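Local atomic coordinates of nuclear receptor subfamily 0 group B member 1 (Mus musculus, PDB entry 3F5C), a protein that lacks a DNA-binding domain and acts as a corepressor, inhibiting the transcriptional activity of other nuclear receptors through heterodimeric interactions. Residues D79-L92 / K180-C194. Residues are numbered along the deposited sequence; the frame is centred on the assembly and turned at random.
Sequences DQQLVLVRSCWAPL and KGTVLFNPDLPGLQC
Leu84 lays its CD2 methyl against CD1 of Leu189, 3.7 Å away, the two side chains crossing at about a right angle. The same methyl also meets CD2 of Leu192, and Leu84 CB packs on CD1 of Leu184, so this branched residue packs against both the end of helix 173-184 and the loop that follows. One turn on, Cys88 is slim enough for the backbones to draw close: its SG lies 3.5 Å from Leu184 O and also touches Leu189 CD1. Beyond it, Val183 CG1 touches Pro91 CB at 3.6 Å and also Cys88 CB, while Leu92 sets CD2 against the backbone and CB of Lys180, and against Val183 CB. At the other end the polar side chain of Gln80, bent at chi2 (-63°), fastens the loop. Its OE1 accepts the backbone N-H of Gln193 at 2.8 Å, with the donor tilted 34° from the carbonyl plane. Gln80 NE2 bonds to Asp79 OD1, which holds the amide's rotation with OE1 turned to the loop. Gly191, which closes on Val83, sits at the third position of the type II turn Leu189-Leu192, where glycine's positive phi is at home. Within this all-helical ligand-binding domain, the helical segments 79-92 and 180-184 run roughly antiparallel (148°); helix 256-263, which carries most of the AF-2 motif, packs on Val85 and Trp89 of helix 78-99, and helix 195-216 on Phe185 and Leu192.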
loop_
_atom_site.group_PDB
_atom_site.type_symbol
_atom_site.label_atom_id
_atom_site.label_comp_id
_atom_site.label_asym_id
_atom_site.label_seq_id
_atom_site.Cartn_x
_atom_site.Cartn_y
_atom_site.Cartn_z
ATOM N N ASP B 79 -0.653 -18.041 19.858
ATOM C CA ASP B 79 -1.065 -17.677 21.210
ATOM C C ASP B 79 -1.788 -16.326 21.236
ATOM O O ASP B 79 -2.830 -16.181 21.883
ATOM C CB ASP B 79 0.125 -17.705 22.188
ATOM C CG ASP B 79 1.284 -16.826 21.749
ATOM O OD1 ASP B 79 1.534 -15.789 22.400
ATOM O OD2 ASP B 79 1.966 -17.181 20.769
ATOM N N GLN B 80 -1.250 -15.359 20.497
ATOM C CA GLN B 80 -1.804 -14.015 20.463
ATOM C C GLN B 80 -3.027 -13.919 19.582
ATOM O O GLN B 80 -4.016 -13.309 19.966
ATOM C CB GLN B 80 -0.751 -13.025 20.019
ATOM C CG GLN B 80 0.431 -12.986 20.966
ATOM C CD GLN B 80 0.058 -12.512 22.358
ATOM O OE1 GLN B 80 -0.389 -11.378 22.546
ATOM N NE2 GLN B 80 0.256 -13.377 23.347
ATOM N N GLN B 81 -2.971 -14.531 18.405
ATOM C CA GLN B 81 -4.160 -14.649 17.557
ATOM C C GLN B 81 -5.318 -15.234 18.354
ATOM O O GLN B 81 -6.449 -14.778 18.251
ATOM C CB GLN B 81 -3.899 -15.541 16.342
ATOM C CG GLN B 81 -2.924 -14.988 15.359
ATOM C CD GLN B 81 -2.918 -15.792 14.109
ATOM O OE1 GLN B 81 -3.725 -16.699 13.954
ATOM N NE2 GLN B 81 -2.009 -15.479 13.202
ATOM N N LEU B 82 -5.017 -16.247 19.151
ATOM C CA LEU B 82 -6.027 -16.978 19.874
ATOM C C LEU B 82 -6.676 -16.066 20.896
ATOM O O LEU B 82 -7.897 -16.055 21.019
ATOM C CB LEU B 82 -5.397 -18.181 20.550
ATOM C CG LEU B 82 -6.392 -19.092 21.239
ATOM C CD1 LEU B 82 -7.398 -19.603 20.235
ATOM C CD2 LEU B 82 -5.665 -20.235 21.914
ATOM N N VAL B 83 -5.863 -15.299 21.622
ATOM C CA VAL B 83 -6.377 -14.346 22.602
ATOM C C VAL B 83 -7.448 -13.454 21.984
ATOM O O VAL B 83 -8.629 -13.498 22.360
ATOM C CB VAL B 83 -5.255 -13.450 23.142
ATOM C CG1 VAL B 83 -5.817 -12.327 23.972
ATOM C CG2 VAL B 83 -4.320 -14.255 23.972
ATOM N N LEU B 84 -7.019 -12.639 21.031
ATOM C CA LEU B 84 -7.906 -11.707 20.376
ATOM C C LEU B 84 -9.240 -12.362 20.109
ATOM O O LEU B 84 -10.289 -11.926 20.574
ATOM C CB LEU B 84 -7.284 -11.269 19.061
ATOM C CG LEU B 84 -6.068 -10.362 19.198
ATOM C CD1 LEU B 84 -5.538 -10.000 17.843
ATOM C CD2 LEU B 84 -6.447 -9.120 19.951
ATOM N N VAL B 85 -9.181 -13.434 19.354
ATOM C CA VAL B 85 -10.376 -14.138 18.968
ATOM C C VAL B 85 -11.175 -14.722 20.154
ATOM O O VAL B 85 -12.394 -14.745 20.154
ATOM C CB VAL B 85 -9.978 -15.227 18.008
ATOM C CG1 VAL B 85 -11.195 -15.866 17.432
ATOM C CG2 VAL B 85 -9.115 -14.621 16.920
ATOM N N ARG B 86 -10.495 -15.195 21.180
ATOM C CA ARG B 86 -11.213 -15.797 22.280
ATOM C C ARG B 86 -12.035 -14.778 23.039
ATOM O O ARG B 86 -12.774 -15.138 23.963
ATOM C CB ARG B 86 -10.264 -16.560 23.208
ATOM C CG ARG B 86 -9.828 -17.882 22.608
ATOM C CD ARG B 86 -9.327 -18.881 23.631
ATOM N NE ARG B 86 -9.232 -20.210 23.027
ATOM C CZ ARG B 86 -8.679 -21.270 23.607
ATOM N NH1 ARG B 86 -8.161 -21.163 24.816
ATOM N NH2 ARG B 86 -8.645 -22.437 22.976
ATOM N N SER B 87 -11.928 -13.510 22.651
ATOM C CA SER B 87 -12.720 -12.470 23.299
ATOM C C SER B 87 -13.674 -11.819 22.331
ATOM O O SER B 87 -14.894 -11.837 22.522
ATOM C CB SER B 87 -11.822 -11.417 23.930
ATOM O OG SER B 87 -10.843 -12.052 24.722
ATOM N N CYS B 88 -13.096 -11.267 21.276
ATOM C CA CYS B 88 -13.828 -10.462 20.323
ATOM C C CYS B 88 -14.872 -11.253 19.550
ATOM O O CYS B 88 -15.762 -10.672 18.948
ATOM C CB CYS B 88 -12.851 -9.808 19.359
ATOM S SG CYS B 88 -11.552 -8.890 20.181
ATOM N N TRP B 89 -14.781 -12.576 19.575
ATOM C CA TRP B 89 -15.666 -13.406 18.751
ATOM C C TRP B 89 -17.126 -13.121 19.018
ATOM O O TRP B 89 -17.960 -13.145 18.122
ATOM C CB TRP B 89 -15.367 -14.898 18.921
ATOM C CG TRP B 89 -15.872 -15.496 20.149
ATOM C CD1 TRP B 89 -15.167 -15.811 21.280
ATOM C CD2 TRP B 89 -17.211 -15.878 20.388
ATOM N NE1 TRP B 89 -16.004 -16.360 22.219
ATOM C CE2 TRP B 89 -17.267 -16.408 21.691
ATOM C CE3 TRP B 89 -18.383 -15.808 19.629
ATOM C CZ2 TRP B 89 -18.458 -16.871 22.246
ATOM C CZ3 TRP B 89 -19.564 -16.270 20.182
ATOM C CH2 TRP B 89 -19.592 -16.800 21.474
ATOM N N ALA B 90 -17.431 -12.826 20.265
ATOM C CA ALA B 90 -18.791 -12.546 20.656
ATOM C C ALA B 90 -19.300 -11.211 20.074
ATOM O O ALA B 90 -20.314 -11.165 19.395
ATOM C CB ALA B 90 -18.850 -12.548 22.139
ATOM N N PRO B 91 -18.586 -10.113 20.332
ATOM C CA PRO B 91 -18.991 -8.830 19.769
ATOM C C PRO B 91 -19.027 -8.883 18.254
ATOM O O PRO B 91 -19.992 -8.443 17.643
ATOM C CB PRO B 91 -17.855 -7.909 20.189
ATOM C CG PRO B 91 -17.269 -8.524 21.334
ATOM C CD PRO B 91 -17.375 -9.980 21.150
ATOM N N LEU B 92 -17.960 -9.412 17.664
ATOM C CA LEU B 92 -17.815 -9.542 16.223
ATOM C C LEU B 92 -18.942 -10.305 15.578
ATOM O O LEU B 92 -19.408 -9.909 14.516
ATOM C CB LEU B 92 -16.519 -10.257 15.896
ATOM C CG LEU B 92 -15.239 -9.480 16.174
ATOM C CD1 LEU B 92 -14.048 -10.316 15.775
ATOM C CD2 LEU B 92 -15.223 -8.183 15.414
ATOM N N LYS B 180 -15.784 -3.681 13.261
ATOM C CA LYS B 180 -15.279 -4.972 13.647
ATOM C C LYS B 180 -13.816 -4.772 14.015
ATOM O O LYS B 180 -13.281 -5.398 14.932
ATOM C CB LYS B 180 -15.432 -5.954 12.500
ATOM C CG LYS B 180 -16.841 -6.109 11.967
ATOM C CD LYS B 180 -16.937 -7.287 10.992
ATOM C CE LYS B 180 -18.301 -7.414 10.328
ATOM N NZ LYS B 180 -18.584 -6.295 9.399
ATOM N N GLY B 181 -13.167 -3.858 13.309
ATOM C CA GLY B 181 -11.748 -3.651 13.503
ATOM C C GLY B 181 -11.485 -3.065 14.854
ATOM O O GLY B 181 -10.529 -3.429 15.516
ATOM N N THR B 182 -12.353 -2.143 15.248
ATOM C CA THR B 182 -12.284 -1.486 16.546
ATOM C C THR B 182 -12.401 -2.470 17.712
ATOM O O THR B 182 -11.654 -2.374 18.699
ATOM C CB THR B 182 -13.389 -0.441 16.675
ATOM O OG1 THR B 182 -13.406 0.377 15.502
ATOM C CG2 THR B 182 -13.106 0.414 17.841
ATOM N N VAL B 183 -13.351 -3.396 17.592
ATOM C CA VAL B 183 -13.511 -4.462 18.557
ATOM C C VAL B 183 -12.292 -5.363 18.567
ATOM O O VAL B 183 -11.752 -5.666 19.626
ATOM C CB VAL B 183 -14.680 -5.327 18.199
ATOM C CG1 VAL B 183 -14.741 -6.493 19.148
ATOM C CG2 VAL B 183 -15.932 -4.519 18.223
ATOM N N LEU B 184 -11.860 -5.779 17.375
ATOM C CA LEU B 184 -10.839 -6.815 17.233
ATOM C C LEU B 184 -9.526 -6.378 17.829
ATOM O O LEU B 184 -8.932 -7.074 18.638
ATOM C CB LEU B 184 -10.653 -7.195 15.767
ATOM C CG LEU B 184 -9.569 -8.260 15.535
ATOM C CD1 LEU B 184 -9.752 -9.512 16.383
ATOM C CD2 LEU B 184 -9.477 -8.624 14.060
ATOM N N PHE B 185 -9.081 -5.209 17.412
ATOM C CA PHE B 185 -7.847 -4.643 17.908
ATOM C C PHE B 185 -8.126 -3.833 19.154
ATOM O O PHE B 185 -8.215 -2.603 19.112
ATOM C CB PHE B 185 -7.202 -3.780 16.836
ATOM C CG PHE B 185 -6.997 -4.506 15.551
ATOM C CD1 PHE B 185 -7.636 -4.098 14.398
ATOM C CD2 PHE B 185 -6.194 -5.632 15.505
ATOM C CE1 PHE B 185 -7.455 -4.793 13.212
ATOM C CE2 PHE B 185 -6.011 -6.328 14.324
ATOM C CZ PHE B 185 -6.639 -5.912 13.178
ATOM N N ASN B 186 -8.286 -4.542 20.262
ATOM C CA ASN B 186 -8.485 -3.916 21.552
ATOM C C ASN B 186 -7.290 -4.210 22.463
ATOM O O ASN B 186 -7.160 -5.316 22.978
ATOM C CB ASN B 186 -9.789 -4.427 22.164
ATOM C CG ASN B 186 -10.343 -3.496 23.197
ATOM O OD1 ASN B 186 -9.691 -3.220 24.200
ATOM N ND2 ASN B 186 -11.554 -2.994 22.959
ATOM N N PRO B 187 -6.406 -3.222 22.651
ATOM C CA PRO B 187 -5.157 -3.361 23.414
ATOM C C PRO B 187 -5.359 -3.725 24.889
ATOM O O PRO B 187 -4.410 -4.192 25.543
ATOM C CB PRO B 187 -4.532 -1.966 23.325
ATOM C CG PRO B 187 -5.202 -1.303 22.184
ATOM C CD PRO B 187 -6.578 -1.861 22.123
ATOM N N ASP B 188 -6.574 -3.507 25.394
ATOM C CA ASP B 188 -6.889 -3.704 26.806
ATOM C C ASP B 188 -7.130 -5.169 27.158
ATOM O O ASP B 188 -6.940 -5.575 28.299
ATOM C CB ASP B 188 -8.104 -2.861 27.191
ATOM C CG ASP B 188 -7.847 -1.376 27.054
ATOM O OD1 ASP B 188 -6.703 -0.944 27.321
ATOM O OD2 ASP B 188 -8.788 -0.640 26.687
ATOM N N LEU B 189 -7.550 -5.957 26.173
ATOM C CA LEU B 189 -7.753 -7.394 26.362
ATOM C C LEU B 189 -6.645 -8.002 27.228
ATOM O O LEU B 189 -5.467 -7.773 27.013
ATOM C CB LEU B 189 -7.890 -8.112 25.003
ATOM C CG LEU B 189 -8.966 -7.609 24.011
ATOM C CD1 LEU B 189 -8.873 -8.339 22.689
ATOM C CD2 LEU B 189 -10.403 -7.686 24.544
ATOM N N PRO B 190 -7.033 -8.738 28.260
ATOM C CA PRO B 190 -6.049 -9.315 29.178
ATOM C C PRO B 190 -5.388 -10.525 28.541
ATOM O O PRO B 190 -6.097 -11.301 27.923
ATOM C CB PRO B 190 -6.909 -9.757 30.370
ATOM C CG PRO B 190 -8.190 -8.974 30.247
ATOM C CD PRO B 190 -8.404 -8.840 28.773
ATOM N N GLY B 191 -4.072 -10.681 28.680
ATOM C CA GLY B 191 -3.369 -11.808 28.081
ATOM C C GLY B 191 -2.511 -11.452 26.870
ATOM O O GLY B 191 -1.652 -12.229 26.450
ATOM N N LEU B 192 -2.755 -10.275 26.301
ATOM C CA LEU B 192 -1.955 -9.762 25.194
ATOM C C LEU B 192 -0.526 -9.545 25.636
ATOM O O LEU B 192 -0.257 -9.233 26.801
ATOM C CB LEU B 192 -2.508 -8.430 24.676
ATOM C CG LEU B 192 -3.868 -8.473 23.983
ATOM C CD1 LEU B 192 -4.284 -7.115 23.440
ATOM C CD2 LEU B 192 -3.859 -9.507 22.887
ATOM N N GLN B 193 0.396 -9.703 24.698
ATOM C CA GLN B 193 1.786 -9.390 24.962
ATOM C C GLN B 193 2.263 -8.467 23.865
ATOM O O GLN B 193 3.382 -7.957 23.909
ATOM C CB GLN B 193 2.626 -10.665 25.021
ATOM C CG GLN B 193 2.123 -11.648 26.061
ATOM C CD GLN B 193 2.767 -13.007 25.937
ATOM O OE1 GLN B 193 3.839 -13.140 25.339
ATOM N NE2 GLN B 193 2.120 -14.032 26.501
ATOM N N CYS B 194 1.382 -8.246 22.895
ATOM C CA CYS B 194 1.668 -7.382 21.760
ATOM C C CYS B 194 0.873 -6.101 21.859
ATOM O O CYS B 194 0.421 -5.574 20.855
ATOM C CB CYS B 194 1.321 -8.084 20.450
ATOM S SG CYS B 194 -0.324 -8.816 20.409
#